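Local coordinates for protein esterase Rv0045c (Mycobacterium tuberculosis, PDB 6WYN) that hydrolyses carboxylic esters, with a preference for short, straight-chain alkyl esters, and probably serves ester or lipid metabolism, at residues D264-L269 / R294-F299; G157-I162 / V180-L185; V85-G90 / E107-V112. One frame throughout, in Å; residues are numbered along the deposited sequence.

Contact 1. Residues D264-L269 / R294-F299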
# COMPACT_ATOMS: atom_id res chain seq x y z
N ASP A 264 16.75 -13.79 0.04
CA ASP A 264 17.15 -14.67 1.17
C ASP A 264 16.02 -14.74 2.17
O ASP A 264 15.80 -15.84 2.72
CB ASP A 264 18.42 -14.20 1.87
CG ASP A 264 19.62 -14.39 0.98
OD1 ASP A 264 19.59 -15.33 0.16
OD2 ASP A 264 20.51 -13.54 1.05
N ASP A 265 15.35 -13.61 2.41
CA ASP A 265 14.16 -13.57 3.31
C ASP A 265 13.04 -14.47 2.77
O ASP A 265 12.51 -15.21 3.56
CB ASP A 265 13.64 -12.16 3.53
CG ASP A 265 14.57 -11.30 4.36
OD1 ASP A 265 15.47 -11.89 5.04
OD2 ASP A 265 14.41 -10.06 4.30
N VAL A 266 12.71 -14.40 1.47
CA VAL A 266 11.72 -15.33 0.83
C VAL A 266 12.16 -16.80 1.03
O VAL A 266 11.29 -17.62 1.40
CB VAL A 266 11.54 -15.03 -0.67
CG1 VAL A 266 10.65 -16.09 -1.32
CG2 VAL A 266 10.98 -13.63 -0.89
N ASP A 267 13.45 -17.11 0.86
CA ASP A 267 13.94 -18.50 1.05
C ASP A 267 13.69 -18.96 2.49
O ASP A 267 13.31 -20.14 2.65
CB ASP A 267 15.44 -18.65 0.74
CG ASP A 267 15.80 -18.49 -0.71
OD1 ASP A 267 14.89 -18.58 -1.52
OD2 ASP A 267 16.97 -18.21 -1.02
N ALA A 268 13.80 -18.06 3.47
CA ALA A 268 13.70 -18.39 4.92
C ALA A 268 12.26 -18.33 5.45
O ALA A 268 11.99 -19.05 6.40
CB ALA A 268 14.59 -17.46 5.71
N LEU A 269 11.38 -17.45 4.95
CA LEU A 269 9.99 -17.26 5.49
C LEU A 269 9.31 -18.61 5.58
O LEU A 269 9.38 -19.30 4.55
CB LEU A 269 9.09 -16.50 4.49
CG LEU A 269 9.53 -15.09 4.18
CD1 LEU A 269 8.57 -14.44 3.23
CD2 LEU A 269 9.65 -14.33 5.48
N ARG A 294 9.41 -20.79 -7.05
CA ARG A 294 10.60 -21.66 -6.82
C ARG A 294 11.26 -21.31 -5.48
O ARG A 294 11.65 -22.24 -4.76
CB ARG A 294 11.58 -21.53 -8.00
CG ARG A 294 11.11 -22.27 -9.25
CD ARG A 294 12.21 -22.50 -10.29
NE ARG A 294 12.81 -21.21 -10.59
CZ ARG A 294 12.38 -20.38 -11.53
NH1 ARG A 294 11.37 -20.75 -12.32
NH2 ARG A 294 12.96 -19.19 -11.68
N ARG A 295 11.31 -20.02 -5.11
CA ARG A 295 12.03 -19.60 -3.87
C ARG A 295 11.15 -19.75 -2.62
O ARG A 295 11.70 -20.16 -1.57
CB ARG A 295 12.54 -18.17 -4.02
CG ARG A 295 13.40 -17.95 -5.26
CD ARG A 295 14.81 -18.48 -5.10
NE ARG A 295 15.78 -17.52 -5.60
CZ ARG A 295 16.52 -16.72 -4.84
NH1 ARG A 295 16.40 -16.77 -3.52
NH2 ARG A 295 17.38 -15.89 -5.39
N ALA A 296 9.86 -19.42 -2.71
CA ALA A 296 8.93 -19.48 -1.55
C ALA A 296 8.85 -20.91 -1.02
O ALA A 296 8.73 -21.83 -1.81
CB ALA A 296 7.56 -19.01 -1.94
N THR A 297 8.80 -21.08 0.29
CA THR A 297 8.56 -22.40 0.92
C THR A 297 7.10 -22.80 0.67
O THR A 297 6.85 -24.00 0.41
CB THR A 297 8.95 -22.42 2.40
OG1 THR A 297 8.11 -21.51 3.11
CG2 THR A 297 10.39 -22.02 2.65
N HIS A 298 6.14 -21.87 0.66
CA HIS A 298 4.73 -22.20 0.34
C HIS A 298 4.07 -21.10 -0.49
O HIS A 298 3.42 -20.23 0.06
CB HIS A 298 3.95 -22.58 1.60
CG HIS A 298 2.60 -23.18 1.31
ND1 HIS A 298 1.67 -23.48 2.32
CD2 HIS A 298 2.00 -23.55 0.15
CE1 HIS A 298 0.57 -23.99 1.78
NE2 HIS A 298 0.74 -24.05 0.44
N PHE A 299 4.18 -21.20 -1.80
CA PHE A 299 3.43 -20.35 -2.75
C PHE A 299 2.04 -20.95 -2.97
O PHE A 299 1.96 -22.14 -3.34
CB PHE A 299 4.23 -20.21 -4.04
CG PHE A 299 3.63 -19.27 -5.05
CD1 PHE A 299 3.43 -17.94 -4.74
CD2 PHE A 299 3.28 -19.71 -6.31
CE1 PHE A 299 2.90 -17.05 -5.67
CE2 PHE A 299 2.78 -18.83 -7.25
CZ PHE A 299 2.60 -17.50 -6.94
O HOH W 1 9.09 -18.62 1.89
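A polar clasp joins the C-terminal ends of two helices here, Asp267 and Leu269, in the last turn of helix 260-268 and just after it, meeting Arg295 and Thr297, at the end of helix 286-295 and just beyond, toward the periphery of the alpha/beta domain. At one end of the clasp lies a salt bridge between two partly exposed residues. Arg295 folds back toward the neighbouring helix through bends at chi2 and chi3, and its NH1 reaches the carboxylate of Asp267, 2.9 Å from OD2. Arg295 NH1 also donates a hydrogen bond to OD1 of Asp267 at 3.1 Å, on the syn side of the carboxylate and in the guanidinium plane. One nitrogen therefore serves both carboxylate oxygens, with the two flat groups turned 35° from each other. Asp264 brings a second negative charge into the neighbourhood, although its OD1 stays 5.1 Å from Arg295 NH1. Both segments leave helical geometry at this point, at Leu269 and at Ala296, and each runs on toward a strand of the central sheet, 273-278 and 299-305, the last two in its order, as expected for the alternating helices and strands of an alpha/beta hydrolase. Beyond the salt bridge, Thr297 OG1 donates to Leu269 O at 2.9 Å, in the carbonyl plane and on a lone pair. Thr297 CG2 lies 3.5 Å from Asp267 O. A water ties the backbones together: it donates to Val266 O and Leu269 O and accepts from Thr297 N at 2.9 Å, giving the carbonyl of Leu269 two donors. On the inner side CG1 of Val266, anti to its backbone N (chi1 174°), rests 3.7 Å from Ala296 N and close to Arg295 CB. Val266 and Leu269 also pack on helix 156-167, whose Arg163 forms a salt bridge with Asp265.

Contact 2. Residues G157-I162 / V180-L185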
# COMPACT_ATOMS: atom_id res chain seq x y z
N GLY A 157 4.86 -1.86 -0.20
CA GLY A 157 4.19 -2.51 0.92
C GLY A 157 4.34 -4.00 0.94
O GLY A 157 4.48 -4.56 2.04
N GLY A 158 4.21 -4.68 -0.21
CA GLY A 158 4.38 -6.14 -0.29
C GLY A 158 5.80 -6.59 0.07
O GLY A 158 5.94 -7.63 0.78
N LEU A 159 6.81 -5.87 -0.38
CA LEU A 159 8.23 -6.21 -0.05
C LEU A 159 8.48 -5.88 1.44
O LEU A 159 9.12 -6.69 2.13
CB LEU A 159 9.17 -5.44 -0.99
CG LEU A 159 8.92 -5.66 -2.48
CD1 LEU A 159 10.09 -5.18 -3.29
CD2 LEU A 159 8.66 -7.13 -2.78
N THR A 160 7.84 -4.83 1.96
CA THR A 160 7.90 -4.52 3.42
C THR A 160 7.35 -5.72 4.18
O THR A 160 7.98 -6.14 5.15
CB THR A 160 7.21 -3.19 3.74
OG1 THR A 160 7.88 -2.22 2.94
CG2 THR A 160 7.31 -2.81 5.20
N ALA A 161 6.26 -6.30 3.71
CA ALA A 161 5.62 -7.46 4.35
C ALA A 161 6.56 -8.65 4.34
O ALA A 161 6.59 -9.37 5.33
CB ALA A 161 4.32 -7.81 3.69
N ILE A 162 7.25 -8.88 3.24
CA ILE A 162 8.21 -10.00 3.18
C ILE A 162 9.25 -9.81 4.30
O ILE A 162 9.47 -10.76 5.03
CB ILE A 162 8.88 -10.09 1.79
CG1 ILE A 162 7.89 -10.62 0.76
CG2 ILE A 162 10.13 -10.96 1.89
CD1 ILE A 162 8.34 -10.45 -0.66
N VAL A 180 3.45 -7.44 -7.03
CA VAL A 180 4.90 -7.24 -6.85
C VAL A 180 5.61 -8.55 -6.51
O VAL A 180 5.04 -9.41 -5.86
CB VAL A 180 5.14 -6.17 -5.75
CG1 VAL A 180 4.81 -6.75 -4.38
CG2 VAL A 180 6.55 -5.61 -5.81
N THR A 181 6.89 -8.61 -6.88
CA THR A 181 7.90 -9.57 -6.34
C THR A 181 9.18 -8.76 -6.12
O THR A 181 9.32 -7.67 -6.65
CB THR A 181 8.14 -10.75 -7.29
OG1 THR A 181 9.00 -10.25 -8.33
CG2 THR A 181 6.88 -11.32 -7.92
N PRO A 182 10.20 -9.28 -5.40
CA PRO A 182 11.47 -8.56 -5.28
C PRO A 182 12.03 -8.16 -6.64
O PRO A 182 12.35 -6.99 -6.85
CB PRO A 182 12.34 -9.58 -4.57
CG PRO A 182 11.35 -10.30 -3.71
CD PRO A 182 10.18 -10.55 -4.64
N SER A 183 12.06 -9.11 -7.59
CA SER A 183 12.61 -8.84 -8.95
C SER A 183 11.83 -7.72 -9.64
O SER A 183 12.43 -6.86 -10.31
CB SER A 183 12.66 -10.10 -9.78
OG SER A 183 13.42 -11.09 -9.11
N ALA A 184 10.49 -7.72 -9.52
CA ALA A 184 9.65 -6.76 -10.26
C ALA A 184 9.91 -5.35 -9.76
O ALA A 184 10.04 -4.40 -10.57
CB ALA A 184 8.19 -7.17 -10.11
N LEU A 185 9.97 -5.15 -8.45
CA LEU A 185 10.22 -3.77 -7.95
C LEU A 185 11.67 -3.37 -8.26
O LEU A 185 11.89 -2.23 -8.57
CB LEU A 185 9.92 -3.69 -6.44
CG LEU A 185 9.85 -2.25 -5.89
CD1 LEU A 185 9.06 -1.33 -6.80
CD2 LEU A 185 9.21 -2.23 -4.51
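Leu159 pushes its forked end into the bend where the chain turns from Val180 into helix 182-200, and its two methyls divide the work. Leu159 CD2 lies over the backbone at the start of that helix, 3.7 Å from Pro182 N, and touches Val180 CG2 at 4.0 Å. Leu159 CD1 meets Leu185 in the first turn of the helix, and its 3.3 Å approach to Leu185 CD2 is tighter than ordinary van der Waals contact. With CG anti to the backbone N (chi1 -167°), Leu185 extends toward Leu159 CD1, and the two leucines cross at a slant. Beside them Val180 CG1 sits 4.2 Å from Gly158 CA, a close fit at a residue without a side chain. Ile162 CD1 adds a looser touch on Pro182 CG. Thr181 is the N-cap of helix 182-200, its OG1 accepting from Ala184 N at 3.2 Å. Leu262 of helix 260-268 packs on both Leu159 and Ile162. Leu185 also lies close to Ser155, the assigned nucleophile, and to His188, which influences substrate selectivity; the apolar cluster lies beside a GxSxG sequence that includes Gly157, consistent with the nucleophile elbow of an alpha/beta hydrolase, and joins it to the segment just after Asp179, assigned to the active site.

Contact 3. Residues V85-G90 / E107-V112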
# COMPACT_ATOMS: atom_id res chain seq x y z
N VAL A 85 -6.21 -8.14 10.12
CA VAL A 85 -5.40 -8.00 8.89
C VAL A 85 -4.63 -6.69 8.95
O VAL A 85 -5.22 -5.68 9.33
CB VAL A 85 -6.29 -8.01 7.64
CG1 VAL A 85 -5.46 -8.07 6.38
CG2 VAL A 85 -7.28 -9.18 7.71
N ILE A 86 -3.39 -6.74 8.55
CA ILE A 86 -2.57 -5.54 8.30
C ILE A 86 -2.46 -5.30 6.80
O ILE A 86 -2.14 -6.25 6.09
CB ILE A 86 -1.19 -5.75 8.95
CG1 ILE A 86 -1.30 -6.05 10.44
CG2 ILE A 86 -0.34 -4.54 8.67
CD1 ILE A 86 -0.04 -6.72 11.00
N PHE A 87 -2.66 -4.06 6.36
CA PHE A 87 -2.54 -3.66 4.95
C PHE A 87 -1.41 -2.64 4.84
O PHE A 87 -1.39 -1.69 5.66
CB PHE A 87 -3.86 -3.05 4.48
CG PHE A 87 -5.01 -4.00 4.35
CD1 PHE A 87 -5.87 -4.23 5.41
CD2 PHE A 87 -5.26 -4.63 3.13
CE1 PHE A 87 -6.96 -5.09 5.28
CE2 PHE A 87 -6.32 -5.51 3.01
CZ PHE A 87 -7.18 -5.73 4.07
N LEU A 88 -0.53 -2.84 3.86
CA LEU A 88 0.60 -1.93 3.56
C LEU A 88 0.47 -1.47 2.11
O LEU A 88 0.58 -2.31 1.22
CB LEU A 88 1.92 -2.66 3.81
CG LEU A 88 2.03 -3.31 5.20
CD1 LEU A 88 3.38 -3.95 5.38
CD2 LEU A 88 1.89 -2.25 6.31
N HIS A 89 0.26 -0.18 1.92
CA HIS A 89 0.13 0.46 0.59
C HIS A 89 1.44 0.49 -0.22
O HIS A 89 2.54 0.11 0.25
CB HIS A 89 -0.38 1.88 0.80
CG HIS A 89 0.58 2.75 1.53
ND1 HIS A 89 1.66 3.35 0.88
CD2 HIS A 89 0.60 3.18 2.82
CE1 HIS A 89 2.31 4.09 1.78
NE2 HIS A 89 1.67 4.02 2.95
N GLY A 90 1.34 1.00 -1.44
CA GLY A 90 2.49 1.11 -2.35
C GLY A 90 3.23 2.43 -2.23
O GLY A 90 2.77 3.40 -1.56
N GLU A 107 -13.84 -6.75 8.04
CA GLU A 107 -13.01 -7.28 9.14
C GLU A 107 -12.29 -6.16 9.90
O GLU A 107 -11.85 -5.15 9.34
CB GLU A 107 -11.97 -8.24 8.56
CG GLU A 107 -12.60 -9.43 7.89
CD GLU A 107 -13.31 -10.36 8.86
OE1 GLU A 107 -12.68 -10.70 9.89
OE2 GLU A 107 -14.51 -10.68 8.62
N PRO A 108 -12.01 -6.34 11.20
CA PRO A 108 -11.10 -5.41 11.90
C PRO A 108 -9.70 -5.43 11.26
O PRO A 108 -9.13 -6.50 10.96
CB PRO A 108 -11.09 -5.90 13.35
CG PRO A 108 -11.62 -7.33 13.28
CD PRO A 108 -12.54 -7.40 12.08
N ALA A 109 -9.12 -4.25 11.04
CA ALA A 109 -7.89 -4.14 10.23
C ALA A 109 -7.03 -2.95 10.64
O ALA A 109 -7.57 -2.00 11.15
CB ALA A 109 -8.30 -4.03 8.79
N LEU A 110 -5.74 -2.97 10.29
CA LEU A 110 -4.83 -1.83 10.50
C LEU A 110 -4.23 -1.52 9.14
O LEU A 110 -3.53 -2.40 8.58
CB LEU A 110 -3.77 -2.17 11.55
CG LEU A 110 -2.95 -0.98 12.02
CD1 LEU A 110 -3.78 -0.07 12.89
CD2 LEU A 110 -1.70 -1.40 12.79
N ALA A 111 -4.49 -0.34 8.63
CA ALA A 111 -3.89 0.15 7.38
C ALA A 111 -2.82 1.18 7.75
O ALA A 111 -3.13 2.27 8.24
CB ALA A 111 -4.96 0.67 6.46
N VAL A 112 -1.59 0.77 7.53
CA VAL A 112 -0.47 1.61 8.01
C VAL A 112 0.03 2.59 6.97
O VAL A 112 0.04 2.23 5.81
CB VAL A 112 0.68 0.71 8.46
CG1 VAL A 112 1.80 1.53 9.03
CG2 VAL A 112 0.23 -0.34 9.46
O HOH W 2 -1.50 0.89 4.15
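Val85 and Leu110 are joined by the first strong rung of a ladder of backbone bonds between two parallel strands, 85-88 and 109-112, whose axes come within 4.8 Å. The strand directions differ by 18°. Leu110 N donates to Val85 O at 2.9 Å, and Leu110 O in turn accepts from Phe87 N, also at 2.9 Å. Phe87 O takes the next donor, Val112 N, at 3.1 Å. Leu110 and Phe87 thus each use both N-H and C=O across the pair, whereas Val85 N makes a weak bond to Pro108 O. The alpha hydrogens of Ala109 and Ile86 add contacts to Val85 O and Leu110 O. Where the strands end, a water takes over: it donates to Phe87 O and, at 2.6 Å, to Val112 O, and accepts weakly from His89 N. Phe87 O consequently has two donors, a strand amide and the water. The imidazole of His89 brings CD2 to 3.2 Å from Val112 O, near the ring plane. His89 ND1 donates to Gly90 O at 2.7 Å, and its NE2 is hydrogen-bonded to Leu114 N, so partners at both nitrogens fix the ring's rotation close to Gly91, a residue involved in substrate selectivity. On one face of the sheet the Phe87 ring meets the Ala109 methyl with its edge, while the opposite face carries Leu88 and Val112 side by side, with Ile86 near Val112. Helix 130-144 covers Leu110 and Val112, and Trp98 meets the Phe87 ring. The strands are the two ends of a beta-alpha-beta unit with helix 99-105 between them; the backbones of Ile86 and Leu88 hydrogen-bond to strand 150-154 on the other side, and strand 73-78 lies beyond 109-112 in the central sheet.

From the N terminus, contact 3 closes first, bringing strand 109-112 back beside 85-88 around helix 99-105. Contact 2 follows, joining helix 156-167 to the start of helix 182-200 after the chain has passed through strand 174-178. Contact 1 comes last, where 294-299 returns to 264-269 by way of strand 273-278 and helix 286-295. The three loops lie in series, neither nesting nor crossing. Segment 157-162 is the common neighbour: Leu88 of contact 3 packs against Gly157 and Thr160, and Val266 and Leu269 of contact 1 against Ile162. Contacts 1 and 3 do not touch, their centres about 23 Å apart; helix 156-167 lies between the central strands and the outlying helix ends, touching both.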